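Local coordinates for segregation and condensation protein B (Chlorobium tepidum TLS, PDB 1T6S) that probably takes part in chromosome partitioning as the ScpB subunit of the bacterial SMC condensin complex, and is built around winged-helix folds, at residues E13-S18 and Q26-I31; E98-V103 and G133-R138. All coordinates share one frame; numbering follows the deposited sequence.

Overall arrangement
Interaction 1 and interaction 2 lie on opposite sides of the chain's centre. Their centres are about 41 Å apart, and their nearest atoms about 28 Å, so they do not touch. They follow each other along the chain: interaction 1 closes before interaction 2 opens. Each belongs to its own winged-helix unit. Interaction 1 joins two helices of the first unit. Interaction 2 joins a long helix of the second unit to the first strand of its wing. Both are made of aliphatic side chains alone. Interaction 2 also borders the second subunit, whereas no other chain of the assembly touches the segments of interaction 1.

Interaction 1 (E13-S18 and Q26-I31); sequences EALIFS and QTLSQI
Leu15 meets both Leu28 and Ile31. Its CB lies 3.7 Å from Leu28 CD2, and its CD1 is 3.8 Å from that same methyl. The two leucine side chains run past each other in opposite directions. The fork of Leu15 also meets Ile31: its CD2 is 3.9 Å from Ile31 CG2. These two side chains cross obliquely. In Ile31, CG2 stands anti to the backbone N, which turns this branch to the Leu15 fork, while CD1 reaches CD2 of Leu15 at 4.1 Å. On the buried side, Ile16 CG1 comes within 4.2 Å of Leu28 CD1, with the two side chains at about a right angle. Leu28 thus splits its methyls between two neighbours, CD2 to Leu15 and CD1 to Ile16. With an alanine in place of Leu15 the CB contact could stay, but Ile31 CG2 and CD1 would probably lose the methyls they rest on, and Leu28 CD2 would keep CB alone of its two partners there.

The axes of the segments 13-18 and 26-31 come within 11.0 Å, and their N-to-C directions differ by 132°. No hydrogen bond spans the contact. In helix 2-18, Ser18 OG bonds back to Ala14 O at 2.8 Å. Ala14 O also accepts the backbone bond from Ser18 N. Ile16 rests on Tyr68 and Phe70 of strand 67-72, and Leu28 on Leu41 of helix 38-55. Three helices followed by the hairpin of strands 59-64 and 67-72 make up a winged helix-turn-helix, and this contact joins its first two helices.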
loop_
_atom_site.group_PDB
_atom_site.type_symbol
_atom_site.label_atom_id
_atom_site.label_comp_id
_atom_site.label_asym_id
_atom_site.label_seq_id
_atom_site.Cartn_x
_atom_site.Cartn_y
_atom_site.Cartn_z
ATOM N N GLU A 13 -9.853 30.314 10.808
ATOM C CA GLU A 13 -8.540 30.161 10.194
ATOM C C GLU A 13 -7.698 29.098 10.903
ATOM O O GLU A 13 -7.125 28.193 10.262
ATOM C CB GLU A 13 -7.779 31.483 10.216
ATOM C CG GLU A 13 -6.343 31.325 9.752
ATOM C CD GLU A 13 -5.620 32.656 9.678
ATOM O OE1 GLU A 13 -5.696 33.320 8.613
ATOM O OE2 GLU A 13 -4.995 33.039 10.693
ATOM N N ALA A 14 -7.631 29.208 12.226
ATOM C CA ALA A 14 -6.848 28.262 13.036
ATOM C C ALA A 14 -7.333 26.819 12.882
ATOM O O ALA A 14 -6.526 25.900 12.811
ATOM C CB ALA A 14 -6.909 28.674 14.506
ATOM N N LEU A 15 -8.649 26.624 12.835
ATOM C CA LEU A 15 -9.199 25.275 12.690
ATOM C C LEU A 15 -8.907 24.708 11.293
ATOM O O LEU A 15 -8.382 23.598 11.158
ATOM C CB LEU A 15 -10.713 25.288 12.981
ATOM C CG LEU A 15 -11.131 25.525 14.454
ATOM C CD1 LEU A 15 -12.621 25.812 14.556
ATOM C CD2 LEU A 15 -10.786 24.276 15.307
ATOM N N ILE A 16 -9.225 25.479 10.256
ATOM C CA ILE A 16 -8.979 25.030 8.890
ATOM C C ILE A 16 -7.482 24.814 8.668
ATOM O O ILE A 16 -7.062 23.854 8.019
ATOM C CB ILE A 16 -9.521 26.051 7.863
ATOM C CG1 ILE A 16 -11.038 26.210 8.071
ATOM C CG2 ILE A 16 -9.231 25.574 6.425
ATOM C CD1 ILE A 16 -11.685 27.272 7.207
ATOM N N PHE A 17 -6.669 25.700 9.223
ATOM C CA PHE A 17 -5.232 25.566 9.083
ATOM C C PHE A 17 -4.672 24.332 9.804
ATOM O O PHE A 17 -3.811 23.648 9.267
ATOM C CB PHE A 17 -4.554 26.808 9.628
ATOM C CG PHE A 17 -3.080 26.813 9.429
ATOM C CD1 PHE A 17 -2.521 27.459 8.335
ATOM C CD2 PHE A 17 -2.243 26.186 10.346
ATOM C CE1 PHE A 17 -1.139 27.488 8.159
ATOM C CE2 PHE A 17 -0.862 26.203 10.184
ATOM C CZ PHE A 17 -0.312 26.858 9.088
ATOM N N SER A 18 -5.155 24.056 11.013
ATOM C CA SER A 18 -4.693 22.918 11.806
ATOM C C SER A 18 -5.165 21.554 11.316
ATOM O O SER A 18 -4.525 20.533 11.583
ATOM C CB SER A 18 -5.173 23.049 13.258
ATOM O OG SER A 18 -4.646 24.193 13.893
ATOM N N GLN A 26 -20.431 21.470 9.619
ATOM C CA GLN A 26 -20.871 20.868 10.881
ATOM C C GLN A 26 -19.791 20.931 11.962
ATOM O O GLN A 26 -20.055 21.312 13.101
ATOM C CB GLN A 26 -21.287 19.403 10.668
ATOM C CG GLN A 26 -22.605 19.223 9.897
ATOM C CD GLN A 26 -22.458 19.384 8.389
ATOM O OE1 GLN A 26 -23.441 19.296 7.651
ATOM N NE2 GLN A 26 -21.242 19.610 7.926
ATOM N N THR A 27 -18.576 20.547 11.594
ATOM C CA THR A 27 -17.464 20.551 12.525
ATOM C C THR A 27 -17.079 21.967 12.957
ATOM O O THR A 27 -16.895 22.234 14.148
ATOM C CB THR A 27 -16.246 19.847 11.903
ATOM O OG1 THR A 27 -16.629 18.529 11.499
ATOM C CG2 THR A 27 -15.092 19.758 12.897
ATOM N N LEU A 28 -16.956 22.876 11.998
ATOM C CA LEU A 28 -16.608 24.252 12.330
ATOM C C LEU A 28 -17.646 24.937 13.232
ATOM O O LEU A 28 -17.275 25.717 14.112
ATOM C CB LEU A 28 -16.384 25.079 11.050
ATOM C CG LEU A 28 -15.127 24.676 10.252
ATOM C CD1 LEU A 28 -15.073 25.405 8.906
ATOM C CD2 LEU A 28 -13.872 24.977 11.086
ATOM N N SER A 29 -18.935 24.666 13.022
ATOM C CA SER A 29 -19.977 25.285 13.853
ATOM C C SER A 29 -19.985 24.691 15.276
ATOM O O SER A 29 -20.227 25.405 16.249
ATOM C CB SER A 29 -21.371 25.085 13.231
ATOM O OG SER A 29 -21.395 25.511 11.875
ATOM N N GLN A 30 -19.722 23.394 15.394
ATOM C CA GLN A 30 -19.716 22.753 16.711
ATOM C C GLN A 30 -18.564 23.242 17.570
ATOM O O GLN A 30 -18.738 23.519 18.753
ATOM C CB GLN A 30 -19.620 21.221 16.588
ATOM C CG GLN A 30 -19.517 20.504 17.947
ATOM C CD GLN A 30 -19.100 19.042 17.842
ATOM O OE1 GLN A 30 -18.195 18.698 17.081
ATOM N NE2 GLN A 30 -19.750 18.179 18.623
ATOM N N ILE A 31 -17.380 23.355 16.979
ATOM C CA ILE A 31 -16.216 23.781 17.753
ATOM C C ILE A 31 -16.216 25.269 18.125
ATOM O O ILE A 31 -15.824 25.635 19.231
ATOM C CB ILE A 31 -14.899 23.413 17.014
ATOM C CG1 ILE A 31 -14.829 21.887 16.822
ATOM C CG2 ILE A 31 -13.694 23.910 17.816
ATOM C CD1 ILE A 31 -13.624 21.378 16.009
#

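Interaction 2 (E98-V103 and G133-R138); sequences EVLAVV and GLIEVR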
loop_
_atom_site.group_PDB
_atom_site.type_symbol
_atom_site.label_atom_id
_atom_site.label_comp_id
_atom_site.label_asym_id
_atom_site.label_seq_id
_atom_site.Cartn_x
_atom_site.Cartn_y
_atom_site.Cartn_z
ATOM N N GLU A 98 3.887 -0.900 -9.632
ATOM C CA GLU A 98 3.711 -1.683 -10.869
ATOM C C GLU A 98 4.033 -3.171 -10.656
ATOM O O GLU A 98 3.287 -4.039 -11.100
ATOM C CB GLU A 98 4.603 -1.138 -12.004
ATOM C CG GLU A 98 4.126 0.175 -12.621
ATOM C CD GLU A 98 4.996 0.661 -13.797
ATOM O OE1 GLU A 98 4.631 1.680 -14.429
ATOM O OE2 GLU A 98 6.042 0.032 -14.089
ATOM N N VAL A 99 5.145 -3.454 -9.985
ATOM C CA VAL A 99 5.505 -4.838 -9.738
ATOM C C VAL A 99 4.419 -5.465 -8.827
ATOM O O VAL A 99 3.939 -6.573 -9.084
ATOM C CB VAL A 99 6.925 -4.957 -9.093
ATOM C CG1 VAL A 99 7.193 -6.401 -8.642
ATOM C CG2 VAL A 99 7.989 -4.527 -10.103
ATOM N N LEU A 100 4.011 -4.739 -7.787
ATOM C CA LEU A 100 2.964 -5.212 -6.884
ATOM C C LEU A 100 1.696 -5.543 -7.663
ATOM O O LEU A 100 1.015 -6.532 -7.390
ATOM C CB LEU A 100 2.594 -4.143 -5.854
ATOM C CG LEU A 100 2.499 -4.630 -4.411
ATOM C CD1 LEU A 100 1.867 -3.542 -3.543
ATOM C CD2 LEU A 100 1.728 -5.917 -4.330
ATOM N N ALA A 101 1.372 -4.678 -8.620
ATOM C CA ALA A 101 0.200 -4.837 -9.465
ATOM C C ALA A 101 0.313 -6.101 -10.314
ATOM O O ALA A 101 -0.660 -6.832 -10.465
ATOM C CB ALA A 101 0.049 -3.602 -10.382
ATOM N N VAL A 102 1.500 -6.341 -10.875
ATOM C CA VAL A 102 1.744 -7.524 -11.700
ATOM C C VAL A 102 1.590 -8.798 -10.861
ATOM O O VAL A 102 1.004 -9.787 -11.309
ATOM C CB VAL A 102 3.157 -7.483 -12.349
ATOM C CG1 VAL A 102 3.413 -8.777 -13.142
ATOM C CG2 VAL A 102 3.263 -6.275 -13.299
ATOM N N VAL A 103 2.109 -8.767 -9.638
ATOM C CA VAL A 103 1.980 -9.919 -8.739
ATOM C C VAL A 103 0.506 -10.157 -8.378
ATOM O O VAL A 103 0.001 -11.291 -8.435
ATOM C CB VAL A 103 2.816 -9.731 -7.469
ATOM C CG1 VAL A 103 2.646 -10.966 -6.529
ATOM C CG2 VAL A 103 4.277 -9.572 -7.864
ATOM N N GLY A 133 6.709 -7.010 3.606
ATOM C CA GLY A 133 5.669 -7.986 3.873
ATOM C C GLY A 133 4.453 -7.941 2.958
ATOM O O GLY A 133 3.424 -8.542 3.267
ATOM N N LEU A 134 4.565 -7.254 1.822
ATOM C CA LEU A 134 3.441 -7.154 0.876
ATOM C C LEU A 134 3.302 -8.361 -0.053
ATOM O O LEU A 134 2.233 -8.603 -0.607
ATOM C CB LEU A 134 3.581 -5.879 0.042
ATOM C CG LEU A 134 3.601 -4.628 0.922
ATOM C CD1 LEU A 134 3.880 -3.399 0.090
ATOM C CD2 LEU A 134 2.243 -4.515 1.642
ATOM N N ILE A 135 4.395 -9.081 -0.266
ATOM C CA ILE A 135 4.353 -10.284 -1.092
ATOM C C ILE A 135 5.106 -11.366 -0.319
ATOM O O ILE A 135 5.801 -11.072 0.655
ATOM C CB ILE A 135 5.042 -10.088 -2.487
ATOM C CG1 ILE A 135 6.511 -9.671 -2.298
ATOM C CG2 ILE A 135 4.259 -9.043 -3.317
ATOM C CD1 ILE A 135 7.313 -9.578 -3.617
ATOM N N GLU A 136 4.978 -12.601 -0.778
ATOM C CA GLU A 136 5.624 -13.731 -0.150
ATOM C C GLU A 136 5.787 -14.831 -1.195
ATOM O O GLU A 136 5.201 -14.778 -2.281
ATOM C CB GLU A 136 4.743 -14.257 0.984
ATOM C CG GLU A 136 3.379 -14.730 0.485
ATOM C CD GLU A 136 2.483 -15.208 1.601
ATOM O OE1 GLU A 136 1.302 -15.518 1.315
ATOM O OE2 GLU A 136 2.964 -15.273 2.754
ATOM N N VAL A 137 6.572 -15.848 -0.857
ATOM C CA VAL A 137 6.779 -16.971 -1.770
ATOM C C VAL A 137 5.567 -17.904 -1.720
ATOM O O VAL A 137 5.063 -18.204 -0.643
ATOM C CB VAL A 137 8.046 -17.776 -1.379
ATOM C CG1 VAL A 137 8.132 -19.068 -2.204
ATOM C CG2 VAL A 137 9.283 -16.930 -1.591
ATOM N N ARG A 138 5.109 -18.363 -2.882
ATOM C CA ARG A 138 3.973 -19.282 -2.970
ATOM C C ARG A 138 4.449 -20.670 -3.377
ATOM O O ARG A 138 3.684 -21.632 -3.327
ATOM C CB ARG A 138 2.974 -18.814 -4.027
ATOM C CG ARG A 138 2.044 -17.717 -3.601
ATOM C CD ARG A 138 0.654 -18.269 -3.267
ATOM N NE ARG A 138 -0.354 -17.205 -3.389
ATOM C CZ ARG A 138 -0.449 -16.170 -2.561
ATOM N NH1 ARG A 138 0.391 -16.054 -1.536
ATOM N NH2 ARG A 138 -1.365 -15.242 -2.778
#
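Leu100 bridges from helix 87-106 to the segment that opens the wing, Leu134 and Ile135. Its CB leaves the helix neither straight at the other segment nor away from it. The first torsion, chi1 -133°, is far from a staggered value, and it brings CG and both methyls nearer to 133-138. The two tips then part. CD1 meets Leu134 CD1 at 4.2 Å, with the side chains at about a right angle. CD2 meets Ile135 CG2 at 4.1 Å.

That CG2 methyl is shared. Val103, one turn further along the helix, brings its CG1 to 4.1 Å from Ile135 CG2. Ile135 carries its CG1 between the backbone N and the carbonyl carbon (chi1 58°). This sets CG2 anti to the carbonyl carbon, and it is this branch that meets Leu100 and Val103. All four touching residues are buried, and no hydrogen bond crosses.

The contact is part of the hydrophobic core of a winged helix: helix 87-106 packs on the start of strand 135-140 and the residue before it. That strand pairs with strand 148-152 to form the wing. Leu129 of helix 125-131 touches both Leu100 and Ile135. A Schellman motif ends helix 125-131, with Gly133 at positive phi; the chain then enters strand 135-140 through Leu134. The second subunit adds its Leu97 against Leu100 and its Phe160 against Leu134, so this core adjoins the subunit interface.

Further along the strand, Arg138 NH1 makes a salt bridge to Glu136 OE1 at 3.0 Å. The carboxylate carbon of Glu136 lies at the edge of the guanidinium, in its plane. Through NH2 the same arginine hydrogen-bonds the backbone oxygen of Thr152 on the paired strand.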